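PDB 4I5J: Serine/threonine-protein phosphatase 2A regulatory subunit B'' subunit alpha from Homo sapiens, which serves as a calcium-binding, EF-hand-containing regulatory subunit of protein phosphatase 2A and might modulate the substrate selectivity, activity and localization of the catalytic enzyme. Local coordinates for residues D39-H44 and S58-T63; P54-R59 and F110-F115. All blocks are in the same frame, centred on the assembly; numbering follows the deposited sequence.

Contact 1: residues D39-H44 and S58-T63; sequences DVVDTH and SRYITT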
loop_
_atom_site.group_PDB
_atom_site.type_symbol
_atom_site.label_atom_id
_atom_site.label_comp_id
_atom_site.label_asym_id
_atom_site.label_seq_id
_atom_site.Cartn_x
_atom_site.Cartn_y
_atom_site.Cartn_z
ATOM N N ASP A 39 -2.859 -7.918 -23.371
ATOM C CA ASP A 39 -2.750 -9.268 -23.869
ATOM C C ASP A 39 -3.410 -10.263 -22.910
ATOM O O ASP A 39 -4.163 -11.137 -23.344
ATOM C CB ASP A 39 -1.281 -9.622 -24.095
ATOM C CG ASP A 39 -1.113 -10.816 -24.989
ATOM O OD1 ASP A 39 -1.721 -10.809 -26.081
ATOM O OD2 ASP A 39 -0.402 -11.768 -24.597
ATOM N N VAL A 40 -3.142 -10.131 -21.612
ATOM C CA VAL A 40 -3.755 -11.027 -20.627
ATOM C C VAL A 40 -5.286 -10.912 -20.634
ATOM O O VAL A 40 -5.989 -11.922 -20.611
ATOM C CB VAL A 40 -3.233 -10.761 -19.217
ATOM C CG1 VAL A 40 -4.169 -11.362 -18.180
ATOM C CG2 VAL A 40 -1.783 -11.309 -19.055
ATOM N N VAL A 41 -5.793 -9.679 -20.684
ATOM C CA VAL A 41 -7.237 -9.448 -20.686
ATOM C C VAL A 41 -7.885 -9.931 -21.988
ATOM O O VAL A 41 -9.018 -10.399 -21.992
ATOM C CB VAL A 41 -7.573 -7.953 -20.462
ATOM C CG1 VAL A 41 -9.068 -7.705 -20.618
ATOM C CG2 VAL A 41 -7.120 -7.515 -19.090
ATOM N N ASP A 42 -7.154 -9.847 -23.092
ATOM C CA ASP A 42 -7.706 -10.267 -24.378
ATOM C C ASP A 42 -7.719 -11.779 -24.548
ATOM O O ASP A 42 -8.522 -12.314 -25.303
ATOM C CB ASP A 42 -6.949 -9.620 -25.537
ATOM C CG ASP A 42 -7.186 -8.124 -25.622
ATOM O OD1 ASP A 42 -8.101 -7.622 -24.923
ATOM O OD2 ASP A 42 -6.453 -7.452 -26.386
ATOM N N THR A 43 -6.844 -12.476 -23.837
ATOM C CA THR A 43 -6.697 -13.907 -24.064
ATOM C C THR A 43 -7.288 -14.747 -22.953
ATOM O O THR A 43 -7.923 -15.762 -23.217
ATOM C CB THR A 43 -5.213 -14.329 -24.266
ATOM O OG1 THR A 43 -4.426 -13.872 -23.159
ATOM C CG2 THR A 43 -4.659 -13.750 -25.556
ATOM N N HIS A 44 -7.069 -14.348 -21.709
ATOM C CA HIS A 44 -7.519 -15.180 -20.601
ATOM C C HIS A 44 -9.042 -15.307 -20.588
ATOM O O HIS A 44 -9.746 -14.302 -20.692
ATOM C CB HIS A 44 -7.016 -14.655 -19.257
ATOM C CG HIS A 44 -7.095 -15.665 -18.156
ATOM N ND1 HIS A 44 -8.291 -16.079 -17.604
ATOM C CD2 HIS A 44 -6.126 -16.364 -17.513
ATOM C CE1 HIS A 44 -8.055 -16.977 -16.667
ATOM N NE2 HIS A 44 -6.750 -17.168 -16.590
ATOM N N SER A 58 -10.305 -0.733 -18.209
ATOM C CA SER A 58 -9.221 0.188 -17.863
ATOM C C SER A 58 -8.862 0.145 -16.401
ATOM O O SER A 58 -7.681 0.089 -16.061
ATOM C CB SER A 58 -9.578 1.626 -18.228
ATOM O OG SER A 58 -9.664 1.733 -19.625
ATOM N N ARG A 59 -9.883 0.210 -15.548
ATOM C CA ARG A 59 -9.698 0.122 -14.109
ATOM C C ARG A 59 -9.014 -1.173 -13.664
ATOM O O ARG A 59 -8.215 -1.156 -12.731
ATOM C CB ARG A 59 -11.046 0.261 -13.396
ATOM C CG ARG A 59 -11.618 1.656 -13.453
ATOM C CD ARG A 59 -10.692 2.652 -12.800
ATOM N NE ARG A 59 -11.339 3.951 -12.651
ATOM C CZ ARG A 59 -10.681 5.103 -12.565
ATOM N NH1 ARG A 59 -9.353 5.127 -12.628
ATOM N NH2 ARG A 59 -11.356 6.239 -12.426
ATOM N N TYR A 60 -9.352 -2.292 -14.301
ATOM C CA TYR A 60 -8.751 -3.582 -13.939
ATOM C C TYR A 60 -7.257 -3.566 -14.245
ATOM O O TYR A 60 -6.436 -3.918 -13.404
ATOM C CB TYR A 60 -9.442 -4.752 -14.662
ATOM C CG TYR A 60 -8.714 -6.060 -14.478
ATOM C CD1 TYR A 60 -8.802 -6.761 -13.285
ATOM C CD2 TYR A 60 -7.911 -6.578 -15.488
ATOM C CE1 TYR A 60 -8.107 -7.967 -13.104
ATOM C CE2 TYR A 60 -7.217 -7.777 -15.320
ATOM C CZ TYR A 60 -7.326 -8.467 -14.138
ATOM O OH TYR A 60 -6.643 -9.651 -13.987
ATOM N N ILE A 61 -6.905 -3.126 -15.445
ATOM C CA ILE A 61 -5.512 -3.016 -15.831
ATOM C C ILE A 61 -4.731 -2.058 -14.918
ATOM O O ILE A 61 -3.636 -2.389 -14.454
ATOM C CB ILE A 61 -5.395 -2.613 -17.299
ATOM C CG1 ILE A 61 -5.924 -3.762 -18.177
ATOM C CG2 ILE A 61 -3.944 -2.261 -17.647
ATOM C CD1 ILE A 61 -5.958 -3.437 -19.652
ATOM N N THR A 62 -5.305 -0.894 -14.633
ATOM C CA THR A 62 -4.682 0.057 -13.716
ATOM C C THR A 62 -4.433 -0.596 -12.363
ATOM O O THR A 62 -3.371 -0.426 -11.745
ATOM C CB THR A 62 -5.610 1.264 -13.481
ATOM O OG1 THR A 62 -5.716 2.040 -14.682
ATOM C CG2 THR A 62 -5.070 2.146 -12.351
ATOM N N THR A 63 -5.426 -1.363 -11.905
ATOM C CA THR A 63 -5.358 -1.966 -10.584
ATOM C C THR A 63 -4.313 -3.077 -10.530
ATOM O O THR A 63 -3.535 -3.147 -9.572
ATOM C CB THR A 63 -6.719 -2.493 -10.154
ATOM O OG1 THR A 63 -7.651 -1.401 -10.127
ATOM C CG2 THR A 63 -6.641 -3.118 -8.778
#
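Val41 meets Tyr60 and Ile61 through a single methyl group. Its CG2 lies 3.8 Å from Tyr60 CE2, at the edge of the ring and near its plane. The same CG2 is 4.0 Å from Ile61 CG1. The valine torsion explains this: CG1 is anti to the backbone N (chi1 174°), which leaves CG2 beside that nitrogen and turned to Tyr60 and Ile61. CG1 packs on His57, about one turn earlier on the same helix. Tyr60 has CG anti to its own backbone N (chi1 171°), which swings the ring toward helix 34-43 and sets its CD2-CE2 edge on Val41 CG2. The two side chains slide past each other in opposite directions. The Tyr60 hydroxyl comes to the carbonyl O of Phe110, a probable though very short hydrogen bond. Leu47 and Leu50, from the loop joining the two helices, also pack here, on Tyr60 and Val41 respectively. The contact packs helix 34-43 on helix 54-72 within the EF-hand family region, away from the calcium site. Its chemistry is purely apolar, so the two segments are held by shape and burial rather than by directed bonds.

Contact 2: residues P54-R59 and F110-F115; sequences PEFHSR and FSYEHF
Tyr112 and Phe115, from the first turn of helix 112-125, pack against Phe56 and Arg59 of helix 54-72. Ser111 is the N-cap of the former helix. Its OG accepts from His114 N at 3.1 Å, with an N-H...O angle of 158°, and so holds the start of the helix. Tyr112 has CG anti to its backbone N (chi1 -170°), which carries OH to within 3.8 Å of Phe56 CD2. The two side chains cross at about a right angle. Tyr112 also offers one ring face to Phe115 CD2 of its own helix. Phe115 points at helix 54-72 and makes the largest contribution. Its CZ is 3.7 Å from Phe56 CD2, ring edge to ring edge, with each atom near the plane of the other ring. Its CE1 approaches the backbone of Arg59, 3.5 Å from C, and lies 3.6 Å from Arg59 CB. A leucine in place of Phe115 would probably leave the Phe56 edge and the Arg59 backbone without their aromatic neighbour and open a gap between the helices. The contact joins these helices away from the calcium site. Aromatic edges, the Arg59 CB and carbonyl group, and a tyrosine hydroxyl meet by packing alone between these segments; no charge pair is involved.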
loop_
_atom_site.group_PDB
_atom_site.type_symbol
_atom_site.label_atom_id
_atom_site.label_comp_id
_atom_site.label_asym_id
_atom_site.label_seq_id
_atom_site.Cartn_x
_atom_site.Cartn_y
_atom_site.Cartn_z
ATOM N N PRO A 54 -15.671 -1.130 -21.134
ATOM C CA PRO A 54 -14.423 -0.364 -21.248
ATOM C C PRO A 54 -13.970 0.313 -19.957
ATOM O O PRO A 54 -12.765 0.341 -19.699
ATOM C CB PRO A 54 -14.719 0.671 -22.344
ATOM C CG PRO A 54 -16.215 0.633 -22.560
ATOM C CD PRO A 54 -16.705 -0.697 -22.092
ATOM N N GLU A 55 -14.888 0.863 -19.170
ATOM C CA GLU A 55 -14.494 1.493 -17.906
ATOM C C GLU A 55 -13.852 0.470 -16.970
ATOM O O GLU A 55 -12.891 0.774 -16.273
ATOM C CB GLU A 55 -15.699 2.145 -17.231
ATOM C CG GLU A 55 -15.387 2.980 -15.992
ATOM C CD GLU A 55 -16.456 4.049 -15.735
ATOM O OE1 GLU A 55 -17.011 4.594 -16.723
ATOM O OE2 GLU A 55 -16.745 4.339 -14.550
ATOM N N PHE A 56 -14.386 -0.745 -16.954
ATOM C CA PHE A 56 -13.843 -1.785 -16.093
ATOM C C PHE A 56 -12.606 -2.454 -16.666
ATOM O O PHE A 56 -11.722 -2.880 -15.930
ATOM C CB PHE A 56 -14.952 -2.774 -15.733
ATOM C CG PHE A 56 -15.847 -2.237 -14.663
ATOM C CD1 PHE A 56 -16.953 -1.480 -14.986
ATOM C CD2 PHE A 56 -15.503 -2.388 -13.324
ATOM C CE1 PHE A 56 -17.744 -0.927 -13.988
ATOM C CE2 PHE A 56 -16.292 -1.846 -12.325
ATOM C CZ PHE A 56 -17.412 -1.113 -12.657
ATOM N N HIS A 57 -12.535 -2.517 -17.989
ATOM C CA HIS A 57 -11.314 -2.902 -18.687
ATOM C C HIS A 57 -10.123 -2.055 -18.231
ATOM O O HIS A 57 -9.056 -2.591 -17.901
ATOM C CB HIS A 57 -11.529 -2.710 -20.191
ATOM C CG HIS A 57 -10.493 -3.368 -21.046
ATOM N ND1 HIS A 57 -9.312 -2.752 -21.388
ATOM C CD2 HIS A 57 -10.469 -4.584 -21.637
ATOM C CE1 HIS A 57 -8.598 -3.562 -22.149
ATOM N NE2 HIS A 57 -9.279 -4.682 -22.316
ATOM N N SER A 58 -10.305 -0.733 -18.209
ATOM C CA SER A 58 -9.221 0.188 -17.863
ATOM C C SER A 58 -8.862 0.145 -16.401
ATOM O O SER A 58 -7.681 0.089 -16.061
ATOM C CB SER A 58 -9.578 1.626 -18.228
ATOM O OG SER A 58 -9.664 1.733 -19.625
ATOM N N ARG A 59 -9.883 0.210 -15.548
ATOM C CA ARG A 59 -9.698 0.122 -14.109
ATOM C C ARG A 59 -9.014 -1.173 -13.664
ATOM O O ARG A 59 -8.215 -1.156 -12.731
ATOM C CB ARG A 59 -11.046 0.261 -13.396
ATOM C CG ARG A 59 -11.618 1.656 -13.453
ATOM C CD ARG A 59 -10.692 2.652 -12.800
ATOM N NE ARG A 59 -11.339 3.951 -12.651
ATOM C CZ ARG A 59 -10.681 5.103 -12.565
ATOM N NH1 ARG A 59 -9.353 5.127 -12.628
ATOM N NH2 ARG A 59 -11.356 6.239 -12.426
ATOM N N PHE A 110 -3.585 -10.584 -10.077
ATOM C CA PHE A 110 -4.543 -10.650 -11.184
ATOM C C PHE A 110 -6.015 -10.799 -10.878
ATOM O O PHE A 110 -6.845 -10.582 -11.771
ATOM C CB PHE A 110 -4.144 -11.766 -12.152
ATOM C CG PHE A 110 -2.915 -11.444 -12.922
ATOM C CD1 PHE A 110 -1.686 -11.939 -12.524
ATOM C CD2 PHE A 110 -2.979 -10.604 -14.019
ATOM C CE1 PHE A 110 -0.540 -11.611 -13.222
ATOM C CE2 PHE A 110 -1.832 -10.284 -14.734
ATOM C CZ PHE A 110 -0.617 -10.775 -14.332
ATOM N N SER A 111 -6.334 -11.199 -9.653
ATOM C CA SER A 111 -7.701 -11.565 -9.295
ATOM C C SER A 111 -8.686 -10.499 -9.673
ATOM O O SER A 111 -8.474 -9.334 -9.330
ATOM C CB SER A 111 -7.803 -11.771 -7.797
ATOM O OG SER A 111 -9.157 -11.888 -7.387
ATOM N N TYR A 112 -9.759 -10.887 -10.372
ATOM C CA TYR A 112 -10.792 -9.925 -10.738
ATOM C C TYR A 112 -11.633 -9.550 -9.537
ATOM O O TYR A 112 -11.981 -8.376 -9.361
ATOM C CB TYR A 112 -11.715 -10.427 -11.872
ATOM C CG TYR A 112 -12.592 -9.297 -12.348
ATOM C CD1 TYR A 112 -12.120 -8.384 -13.275
ATOM C CD2 TYR A 112 -13.860 -9.094 -11.803
ATOM C CE1 TYR A 112 -12.903 -7.318 -13.694
ATOM C CE2 TYR A 112 -14.635 -8.047 -12.198
ATOM C CZ TYR A 112 -14.162 -7.157 -13.145
ATOM O OH TYR A 112 -14.962 -6.110 -13.545
ATOM N N GLU A 113 -11.961 -10.548 -8.720
ATOM C CA GLU A 113 -12.720 -10.344 -7.487
ATOM C C GLU A 113 -12.042 -9.323 -6.577
ATOM O O GLU A 113 -12.705 -8.490 -5.947
ATOM C CB GLU A 113 -12.841 -11.660 -6.706
ATOM C CG GLU A 113 -13.915 -12.623 -7.201
ATOM C CD GLU A 113 -13.794 -14.025 -6.595
ATOM O OE1 GLU A 113 -12.814 -14.293 -5.863
ATOM O OE2 GLU A 113 -14.681 -14.865 -6.859
ATOM N N HIS A 114 -10.721 -9.405 -6.476
ATOM C CA HIS A 114 -10.002 -8.497 -5.602
ATOM C C HIS A 114 -10.122 -7.112 -6.184
ATOM O O HIS A 114 -10.340 -6.146 -5.465
ATOM C CB HIS A 114 -8.518 -8.866 -5.499
ATOM C CG HIS A 114 -8.238 -10.030 -4.597
ATOM N ND1 HIS A 114 -6.994 -10.624 -4.517
ATOM C CD2 HIS A 114 -9.034 -10.706 -3.736
ATOM C CE1 HIS A 114 -7.038 -11.618 -3.648
ATOM N NE2 HIS A 114 -8.265 -11.690 -3.160
ATOM N N PHE A 115 -9.956 -7.010 -7.501
ATOM C CA PHE A 115 -10.070 -5.713 -8.146
ATOM C C PHE A 115 -11.438 -5.094 -7.887
ATOM O O PHE A 115 -11.540 -3.902 -7.606
ATOM C CB PHE A 115 -9.838 -5.805 -9.656
ATOM C CG PHE A 115 -10.629 -4.795 -10.438
ATOM C CD1 PHE A 115 -10.273 -3.463 -10.436
ATOM C CD2 PHE A 115 -11.745 -5.182 -11.174
ATOM C CE1 PHE A 115 -11.011 -2.522 -11.141
ATOM C CE2 PHE A 115 -12.485 -4.245 -11.896
ATOM C CZ PHE A 115 -12.133 -2.921 -11.872
#

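Both contacts use helix 54-72, which packs helix 34-43 in contact 1 and helix 112-125 in contact 2. Their centres are about 7 Å apart, and they share Ser58 and Arg59. Contact 1 is core: all three touching residues are buried, and small aliphatic groups meet one ring. Contact 2 is only partly buried. It has the larger interface, is richer in aromatic rings, and has only Phe115 buried among its touching residues. The two are joined directly by packing. Thr63 OG1 of contact 1 lies on Phe115 CD1 of contact 2, and Tyr60 N lies near Phe115 CE1. The Phe115 ring thus borders both contacts.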